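Local atomic coordinates of lysyl oxidase (Pichia pastoris, PDB entry 1W7C), a protein that probably oxidises primary amines, including peptidyl lysine side chains, to aldehydes, using a copper ion and a topaquinone cofactor made from one of its own tyrosines. Residues D449-A459 and F666-P677. Residues are numbered along the deposited sequence; the frame is centred on the assembly and turned at random. Where two conformers were deposited one is given.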
ATOM      1  N   ASP A 449      17.329   4.338   2.987  1.00 14.25           N
ATOM      2  CA  ASP A 449      17.521   4.290   4.420  1.00 14.59           C
ATOM      3  C   ASP A 449      17.841   2.886   4.948  1.00 14.21           C
ATOM      4  O   ASP A 449      18.126   2.752   6.143  1.00 14.82           O
ATOM      5  CB  ASP A 449      16.266   4.759   5.146  1.00 14.57           C
ATOM      6  CG  ASP A 449      15.104   3.821   4.945  1.00 14.47           C
ATOM      7  OD1 ASP A 449      14.496   3.357   5.953  1.00 15.63           O
ATOM      8  OD2 ASP A 449      14.810   3.478   3.768  1.00 13.79           O
ATOM      9  N   GLY A 450      17.692   1.850   4.109  1.00 13.93           N
ATOM     10  CA  GLY A 450      17.805   0.477   4.554  1.00 14.58           C
ATOM     11  C   GLY A 450      16.476  -0.291   4.636  1.00 13.79           C
ATOM     12  O   GLY A 450      16.437  -1.427   5.118  1.00 13.81           O
ATOM     13  N   THR A 451      15.386   0.313   4.127  1.00 12.65           N
ATOM     14  CA  THR A 451      14.090  -0.392   4.061  1.00 12.30           C
ATOM     15  C   THR A 451      14.012  -1.187   2.785  1.00 12.11           C
ATOM     16  O   THR A 451      14.479  -0.719   1.763  1.00 13.07           O
ATOM     17  CB  THR A 451      12.949   0.629   4.116  1.00 13.40           C
ATOM     18  OG1 THR A 451      12.944   1.258   5.411  1.00 14.23           O
ATOM     19  CG2 THR A 451      11.553   0.041   3.894  1.00 14.21           C
ATOM     20  N   LEU A 452      13.382  -2.344   2.815  1.00 13.00           N
ATOM     21  CA  LEU A 452      13.077  -3.154   1.648  1.00 13.79           C
ATOM     22  C   LEU A 452      11.571  -3.463   1.656  1.00 12.66           C
ATOM     23  O   LEU A 452      11.022  -3.794   2.690  1.00 15.38           O
ATOM     24  CB  LEU A 452      13.865  -4.487   1.737  0.70 17.67           C
ATOM     25  CG  LEU A 452      13.505  -5.668   0.819  0.70 16.80           C
ATOM     26  CD1 LEU A 452      13.605  -5.261  -0.645  0.70 14.95           C
ATOM     27  CD2 LEU A 452      14.451  -6.855   1.139  0.70 26.83           C
ATOM     28  N   GLU A 453      10.947  -3.389   0.485  1.00 13.33           N
ATOM     29  CA  GLU A 453       9.543  -3.734   0.332  1.00 13.25           C
ATOM     30  C   GLU A 453       9.447  -4.913  -0.641  1.00 11.95           C
ATOM     31  O   GLU A 453      10.014  -4.845  -1.748  1.00 13.81           O
ATOM     32  CB  GLU A 453       8.767  -2.543  -0.233  1.00 13.47           C
ATOM     33  CG  GLU A 453       7.287  -2.820  -0.448  0.60 13.35           C
ATOM     34  CD  GLU A 453       6.624  -1.749  -1.303  0.60 22.06           C
ATOM     35  OE1 GLU A 453       5.842  -0.976  -0.728  0.60 31.84           O
ATOM     36  OE2 GLU A 453       6.913  -1.648  -2.540  0.60 22.20           O
ATOM     37  N   VAL A 454       8.682  -5.917  -0.208  1.00 12.50           N
ATOM     38  CA  VAL A 454       8.400  -7.124  -0.954  1.00 12.54           C
ATOM     39  C   VAL A 454       6.939  -7.039  -1.381  1.00 11.86           C
ATOM     40  O   VAL A 454       6.069  -6.849  -0.530  1.00 12.83           O
ATOM     41  CB  VAL A 454       8.640  -8.347  -0.090  1.00 13.46           C
ATOM     42  CG1 VAL A 454       8.234  -9.622  -0.821  1.00 15.17           C
ATOM     43  CG2 VAL A 454      10.052  -8.434   0.367  1.00 14.38           C
ATOM     44  N   SER A 455       6.668  -7.201  -2.680  1.00 12.58           N
ATOM     45  CA  SER A 455       5.291  -7.125  -3.123  1.00 13.51           C
ATOM     46  C   SER A 455       4.975  -8.090  -4.240  1.00 12.64           C
ATOM     47  O   SER A 455       5.862  -8.571  -4.970  1.00 13.00           O
ATOM     48  CB  SER A 455       4.948  -5.714  -3.564  1.00 14.25           C
ATOM     49  OG  SER A 455       5.621  -5.341  -4.735  1.00 15.20           O
ATOM     50  N   VAL A 456       3.683  -8.346  -4.389  1.00 12.42           N
ATOM     51  CA  VAL A 456       3.157  -9.104  -5.502  1.00 13.27           C
ATOM     52  C   VAL A 456       1.896  -8.426  -6.020  1.00 11.95           C
ATOM     53  O   VAL A 456       1.133  -7.841  -5.243  1.00 13.56           O
ATOM     54  CB  VAL A 456       2.870 -10.577  -5.105  1.00 13.64           C
ATOM     55  CG1 VAL A 456       1.814 -10.689  -4.038  1.00 16.00           C
ATOM     56  CG2 VAL A 456       2.499 -11.423  -6.292  1.00 14.96           C
ATOM     57  N   ARG A 457       1.699  -8.508  -7.338  1.00 12.74           N
ATOM     58  CA  ARG A 457       0.440  -8.127  -7.965  1.00 12.99           C
ATOM     59  C   ARG A 457       0.026  -9.266  -8.893  1.00 13.78           C
ATOM     60  O   ARG A 457       0.877  -9.916  -9.494  1.00 14.21           O
ATOM     61  CB  ARG A 457       0.592  -6.832  -8.770  1.00 13.98           C
ATOM     62  CG  ARG A 457       1.023  -5.636  -7.896  1.00 14.17           C
ATOM     63  CD  ARG A 457       1.280  -4.416  -8.720  1.00 14.71           C
ATOM     64  NE  ARG A 457       1.657  -3.245  -7.929  1.00 15.17           N
ATOM     65  CZ  ARG A 457       0.788  -2.427  -7.325  1.00 16.90           C
ATOM     66  NH1 ARG A 457      -0.508  -2.607  -7.421  1.00 15.68           N
ATOM     67  NH2 ARG A 457       1.236  -1.373  -6.642  1.00 19.12           N
ATOM     68  N   ALA A 458      -1.268  -9.484  -9.050  1.00 17.62           N
ATOM     69  CA  ALA A 458      -1.772 -10.536  -9.941  1.00 20.66           C
ATOM     70  C   ALA A 458      -2.600  -9.927 -11.097  1.00 23.98           C
ATOM     71  O   ALA A 458      -3.299  -8.883 -10.957  1.00 21.24           O
ATOM     72  CB  ALA A 458      -2.614 -11.499  -9.161  1.00 39.91           C
ATOM     73  N   ALA A 459      -2.575 -10.581 -12.225  1.00 21.60           N
ATOM     74  CA  ALA A 459      -3.386 -10.173 -13.369  1.00 22.14           C
ATOM     75  C   ALA A 459      -3.681 -11.495 -14.123  1.00 21.90           C
ATOM     76  O   ALA A 459      -3.376 -12.624 -13.656  1.00 23.26           O
ATOM     77  CB  ALA A 459      -2.657  -9.119 -14.294  1.00 22.66           C
ATOM     78  N   PHE A 666      -3.595  -5.354 -12.232  1.00 13.55           N
ATOM     79  CA  PHE A 666      -2.529  -5.394 -11.247  1.00 13.22           C
ATOM     80  C   PHE A 666      -2.693  -4.306 -10.186  1.00 13.93           C
ATOM     81  O   PHE A 666      -2.179  -4.451  -9.079  1.00 14.62           O
ATOM     82  CB  PHE A 666      -1.153  -5.163 -11.888  1.00 13.41           C
ATOM     83  CG  PHE A 666      -0.549  -6.354 -12.631  1.00 14.48           C
ATOM     84  CD1 PHE A 666       0.041  -6.167 -13.902  1.00 16.50           C
ATOM     85  CD2 PHE A 666      -0.443  -7.586 -12.053  1.00 14.65           C
ATOM     86  CE1 PHE A 666       0.691  -7.241 -14.545  1.00 15.06           C
ATOM     87  CE2 PHE A 666       0.179  -8.628 -12.688  1.00 14.39           C
ATOM     88  CZ  PHE A 666       0.741  -8.458 -13.927  1.00 16.07           C
ATOM     89  N   SER A 667      -3.351  -3.197 -10.508  1.00 14.14           N
ATOM     90  CA  SER A 667      -3.410  -2.046  -9.589  1.00 13.34           C
ATOM     91  C   SER A 667      -4.167  -2.357  -8.299  1.00 15.80           C
ATOM     92  O   SER A 667      -3.774  -1.910  -7.193  1.00 18.22           O
ATOM     93  CB  SER A 667      -4.091  -0.911 -10.305  1.00 16.87           C
ATOM     94  OG  SER A 667      -5.312  -1.387 -10.813  1.00 17.19           O
ATOM     95  N   THR A 668      -5.250  -3.127  -8.383  1.00 14.29           N
ATOM     96  CA  THR A 668      -6.073  -3.450  -7.234  1.00 14.97           C
ATOM     97  C   THR A 668      -5.937  -4.872  -6.721  1.00 18.31           C
ATOM     98  O   THR A 668      -6.673  -5.257  -5.814  1.00 27.64           O
ATOM     99  CB  THR A 668      -7.542  -3.157  -7.581  1.00 18.56           C
ATOM    100  OG1 THR A 668      -7.894  -3.731  -8.848  1.00 17.43           O
ATOM    101  CG2 THR A 668      -7.794  -1.658  -7.736  1.00 21.27           C
ATOM    102  N   ALA A 669      -5.028  -5.644  -7.296  1.00 18.02           N
ATOM    103  CA  ALA A 669      -4.713  -7.004  -6.846  1.00 18.24           C
ATOM    104  C   ALA A 669      -3.273  -7.026  -6.342  1.00 17.90           C
ATOM    105  O   ALA A 669      -2.410  -7.582  -6.981  1.00 23.26           O
ATOM    106  CB  ALA A 669      -4.907  -8.009  -7.999  1.00 20.74           C
ATOM    107  N   HIS A 670      -3.056  -6.384  -5.203  1.00 21.80           N
ATOM    108  CA  HIS A 670      -1.723  -6.032  -4.692  1.00 19.80           C
ATOM    109  C   HIS A 670      -1.586  -6.439  -3.244  1.00 14.52           C
ATOM    110  O   HIS A 670      -2.523  -6.303  -2.458  1.00 16.65           O
ATOM    111  CB  HIS A 670      -1.617  -4.533  -4.710  1.00 26.79           C
ATOM    112  CG  HIS A 670      -0.299  -3.974  -4.249  1.00 22.17           C
ATOM    113  ND1 HIS A 670      -0.231  -2.885  -3.412  1.00 31.88           N
ATOM    114  CD2 HIS A 670       0.989  -4.326  -4.505  1.00 20.57           C
ATOM    115  CE1 HIS A 670       1.031  -2.589  -3.166  1.00 37.51           C
ATOM    116  NE2 HIS A 670       1.794  -3.441  -3.822  1.00 23.96           N
ATOM    117  N   ALA A 671      -0.412  -6.938  -2.907  1.00 13.98           N
ATOM    118  CA  ALA A 671      -0.084  -7.270  -1.527  1.00 12.52           C
ATOM    119  C   ALA A 671       1.392  -6.953  -1.293  1.00 13.28           C
ATOM    120  O   ALA A 671       2.214  -7.083  -2.203  1.00 13.42           O
ATOM    121  CB  ALA A 671      -0.370  -8.720  -1.256  1.00 13.66           C
ATOM    122  N   SER A 672       1.727  -6.503  -0.072  1.00 12.87           N
ATOM    123  CA  SER A 672       3.133  -6.101   0.157  1.00 12.12           C
ATOM    124  C   SER A 672       3.425  -6.154   1.657  1.00 13.66           C
ATOM    125  O   SER A 672       2.525  -6.069   2.507  1.00 12.83           O
ATOM    126  CB  SER A 672       3.429  -4.691  -0.351  1.00 13.57           C
ATOM    127  OG  SER A 672       2.715  -3.710   0.415  1.00 16.17           O
ATOM    128  N   PHE A 673       4.711  -6.259   1.984  1.00 12.79           N
ATOM    129  CA  PHE A 673       5.168  -5.999   3.350  1.00 12.86           C
ATOM    130  C   PHE A 673       6.531  -5.292   3.247  1.00 11.99           C
ATOM    131  O   PHE A 673       7.204  -5.340   2.209  1.00 13.15           O
ATOM    132  CB  PHE A 673       5.297  -7.236   4.243  1.00 13.19           C
ATOM    133  CG  PHE A 673       6.313  -8.263   3.768  1.00 12.32           C
ATOM    134  CD1 PHE A 673       7.634  -8.236   4.200  1.00 13.42           C
ATOM    135  CD2 PHE A 673       5.918  -9.298   2.950  1.00 13.64           C
ATOM    136  CE1 PHE A 673       8.535  -9.199   3.795  1.00 14.85           C
ATOM    137  CE2 PHE A 673       6.804 -10.274   2.556  1.00 14.51           C
ATOM    138  CZ  PHE A 673       8.130 -10.232   2.988  1.00 14.21           C
ATOM    139  N   MET A 674       6.898  -4.605   4.326  1.00 13.11           N
ATOM    140  CA  MET A 674       8.180  -3.913   4.401  1.00 12.38           C
ATOM    141  C   MET A 674       8.996  -4.478   5.589  1.00 13.37           C
ATOM    142  O   MET A 674       8.467  -4.904   6.590  1.00 12.71           O
ATOM    143  CB  MET A 674       8.020  -2.402   4.593  1.00 13.63           C
ATOM    144  CG  MET A 674       7.780  -1.634   3.323  1.00 16.16           C
ATOM    145  SD  MET A 674       7.534   0.096   3.631  1.00 19.38           S
ATOM    146  CE  MET A 674       7.869   0.740   2.167  1.00 22.90           C
ATOM    147  N   LEU A 675      10.319  -4.385   5.385  1.00 12.77           N
ATOM    148  CA  LEU A 675      11.304  -4.629   6.421  1.00 13.25           C
ATOM    149  C   LEU A 675      12.023  -3.297   6.583  1.00 12.42           C
ATOM    150  O   LEU A 675      12.734  -2.852   5.692  1.00 13.40           O
ATOM    151  CB  LEU A 675      12.299  -5.707   5.968  1.00 12.72           C
ATOM    152  CG  LEU A 675      11.651  -7.038   5.551  1.00 13.46           C
ATOM    153  CD1 LEU A 675      12.739  -7.998   5.123  1.00 15.84           C
ATOM    154  CD2 LEU A 675      10.770  -7.644   6.633  1.00 13.46           C
ATOM    155  N   THR A 676      11.819  -2.689   7.751  1.00 11.93           N
ATOM    156  CA  THR A 676      12.309  -1.327   7.967  1.00 13.39           C
ATOM    157  C   THR A 676      13.148  -1.216   9.232  1.00 12.48           C
ATOM    158  O   THR A 676      12.819  -1.809  10.254  1.00 13.33           O
ATOM    159  CB  THR A 676      11.159  -0.292   7.886  1.00 15.32           C
ATOM    160  OG1 THR A 676      11.696   1.050   7.805  1.00 16.12           O
ATOM    161  CG2 THR A 676      10.268  -0.321   9.079  1.00 15.81           C
ATOM    162  N   PRO A 677      14.274  -0.493   9.181  1.00 13.30           N
ATOM    163  CA  PRO A 677      15.089  -0.364  10.384  1.00 14.48           C
ATOM    164  C   PRO A 677      14.325   0.243  11.549  1.00 13.81           C
ATOM    165  O   PRO A 677      13.544   1.185  11.347  1.00 15.18           O
ATOM    166  CB  PRO A 677      16.195   0.589   9.950  0.50 21.75           C
ATOM    167  CG  PRO A 677      16.259   0.479   8.523  0.50 12.56           C
ATOM    168  CD  PRO A 677      14.874   0.205   8.035  0.50 11.92           C
TER
HETATM  169  O   HOH W   1       4.467  -3.053  -5.211  0.50 19.19           O
HETATM  170  O   HOH W   2      -1.727  -0.243  -6.005  1.00 31.58           O
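Arg-457 lies flat on the imidazole of His-670, the planes 4° apart and Arg-457 CZ 3.4 Å from His-670 CD2, where two neighbouring antiparallel strands, 452-458 and 670-677, run through the beta-sandwich catalytic domain of the copper amine oxidase fold. CG of Arg-457 is anti to its carbonyl carbon (chi1 -61°) and the chain runs extended to NE, which lifts the guanidinium off the sheet and sets it between the His-670 ring and the carbonyls of Phe-666 and Ser-667. There NH1 reaches Phe-666 O at 3.0 Å, close to the guanidinium plane, and also donates to a water that bonds back to Ser-667 O. Tyr-408 of the second subunit adds a cation-pi contact to the same group. With an alanine here the His-670 ring would probably lose its stacking partner and Phe-666 O its side-chain donor. Further along this face, a second water joins His-670 NE2 to Ser-455 OG, and Ser-455 CB packs on Ser-672 CB at 3.7 Å.

The other face is apolar and packs against strand 488-498, which carries two copper ligands, His-488 and His-490. Here Phe-673, its CG between backbone N and carbonyl carbon (chi1 62°), turns its ring face to Val-454 in a CH-pi contact. Backbone bonds such as Val-454 N to Phe-673 O (2.9 Å) hold the strands in register. Beyond the arginine, Ala-459 CB sits over the Phe-666 ring, 3.3 Å from CE2 of Phe-666.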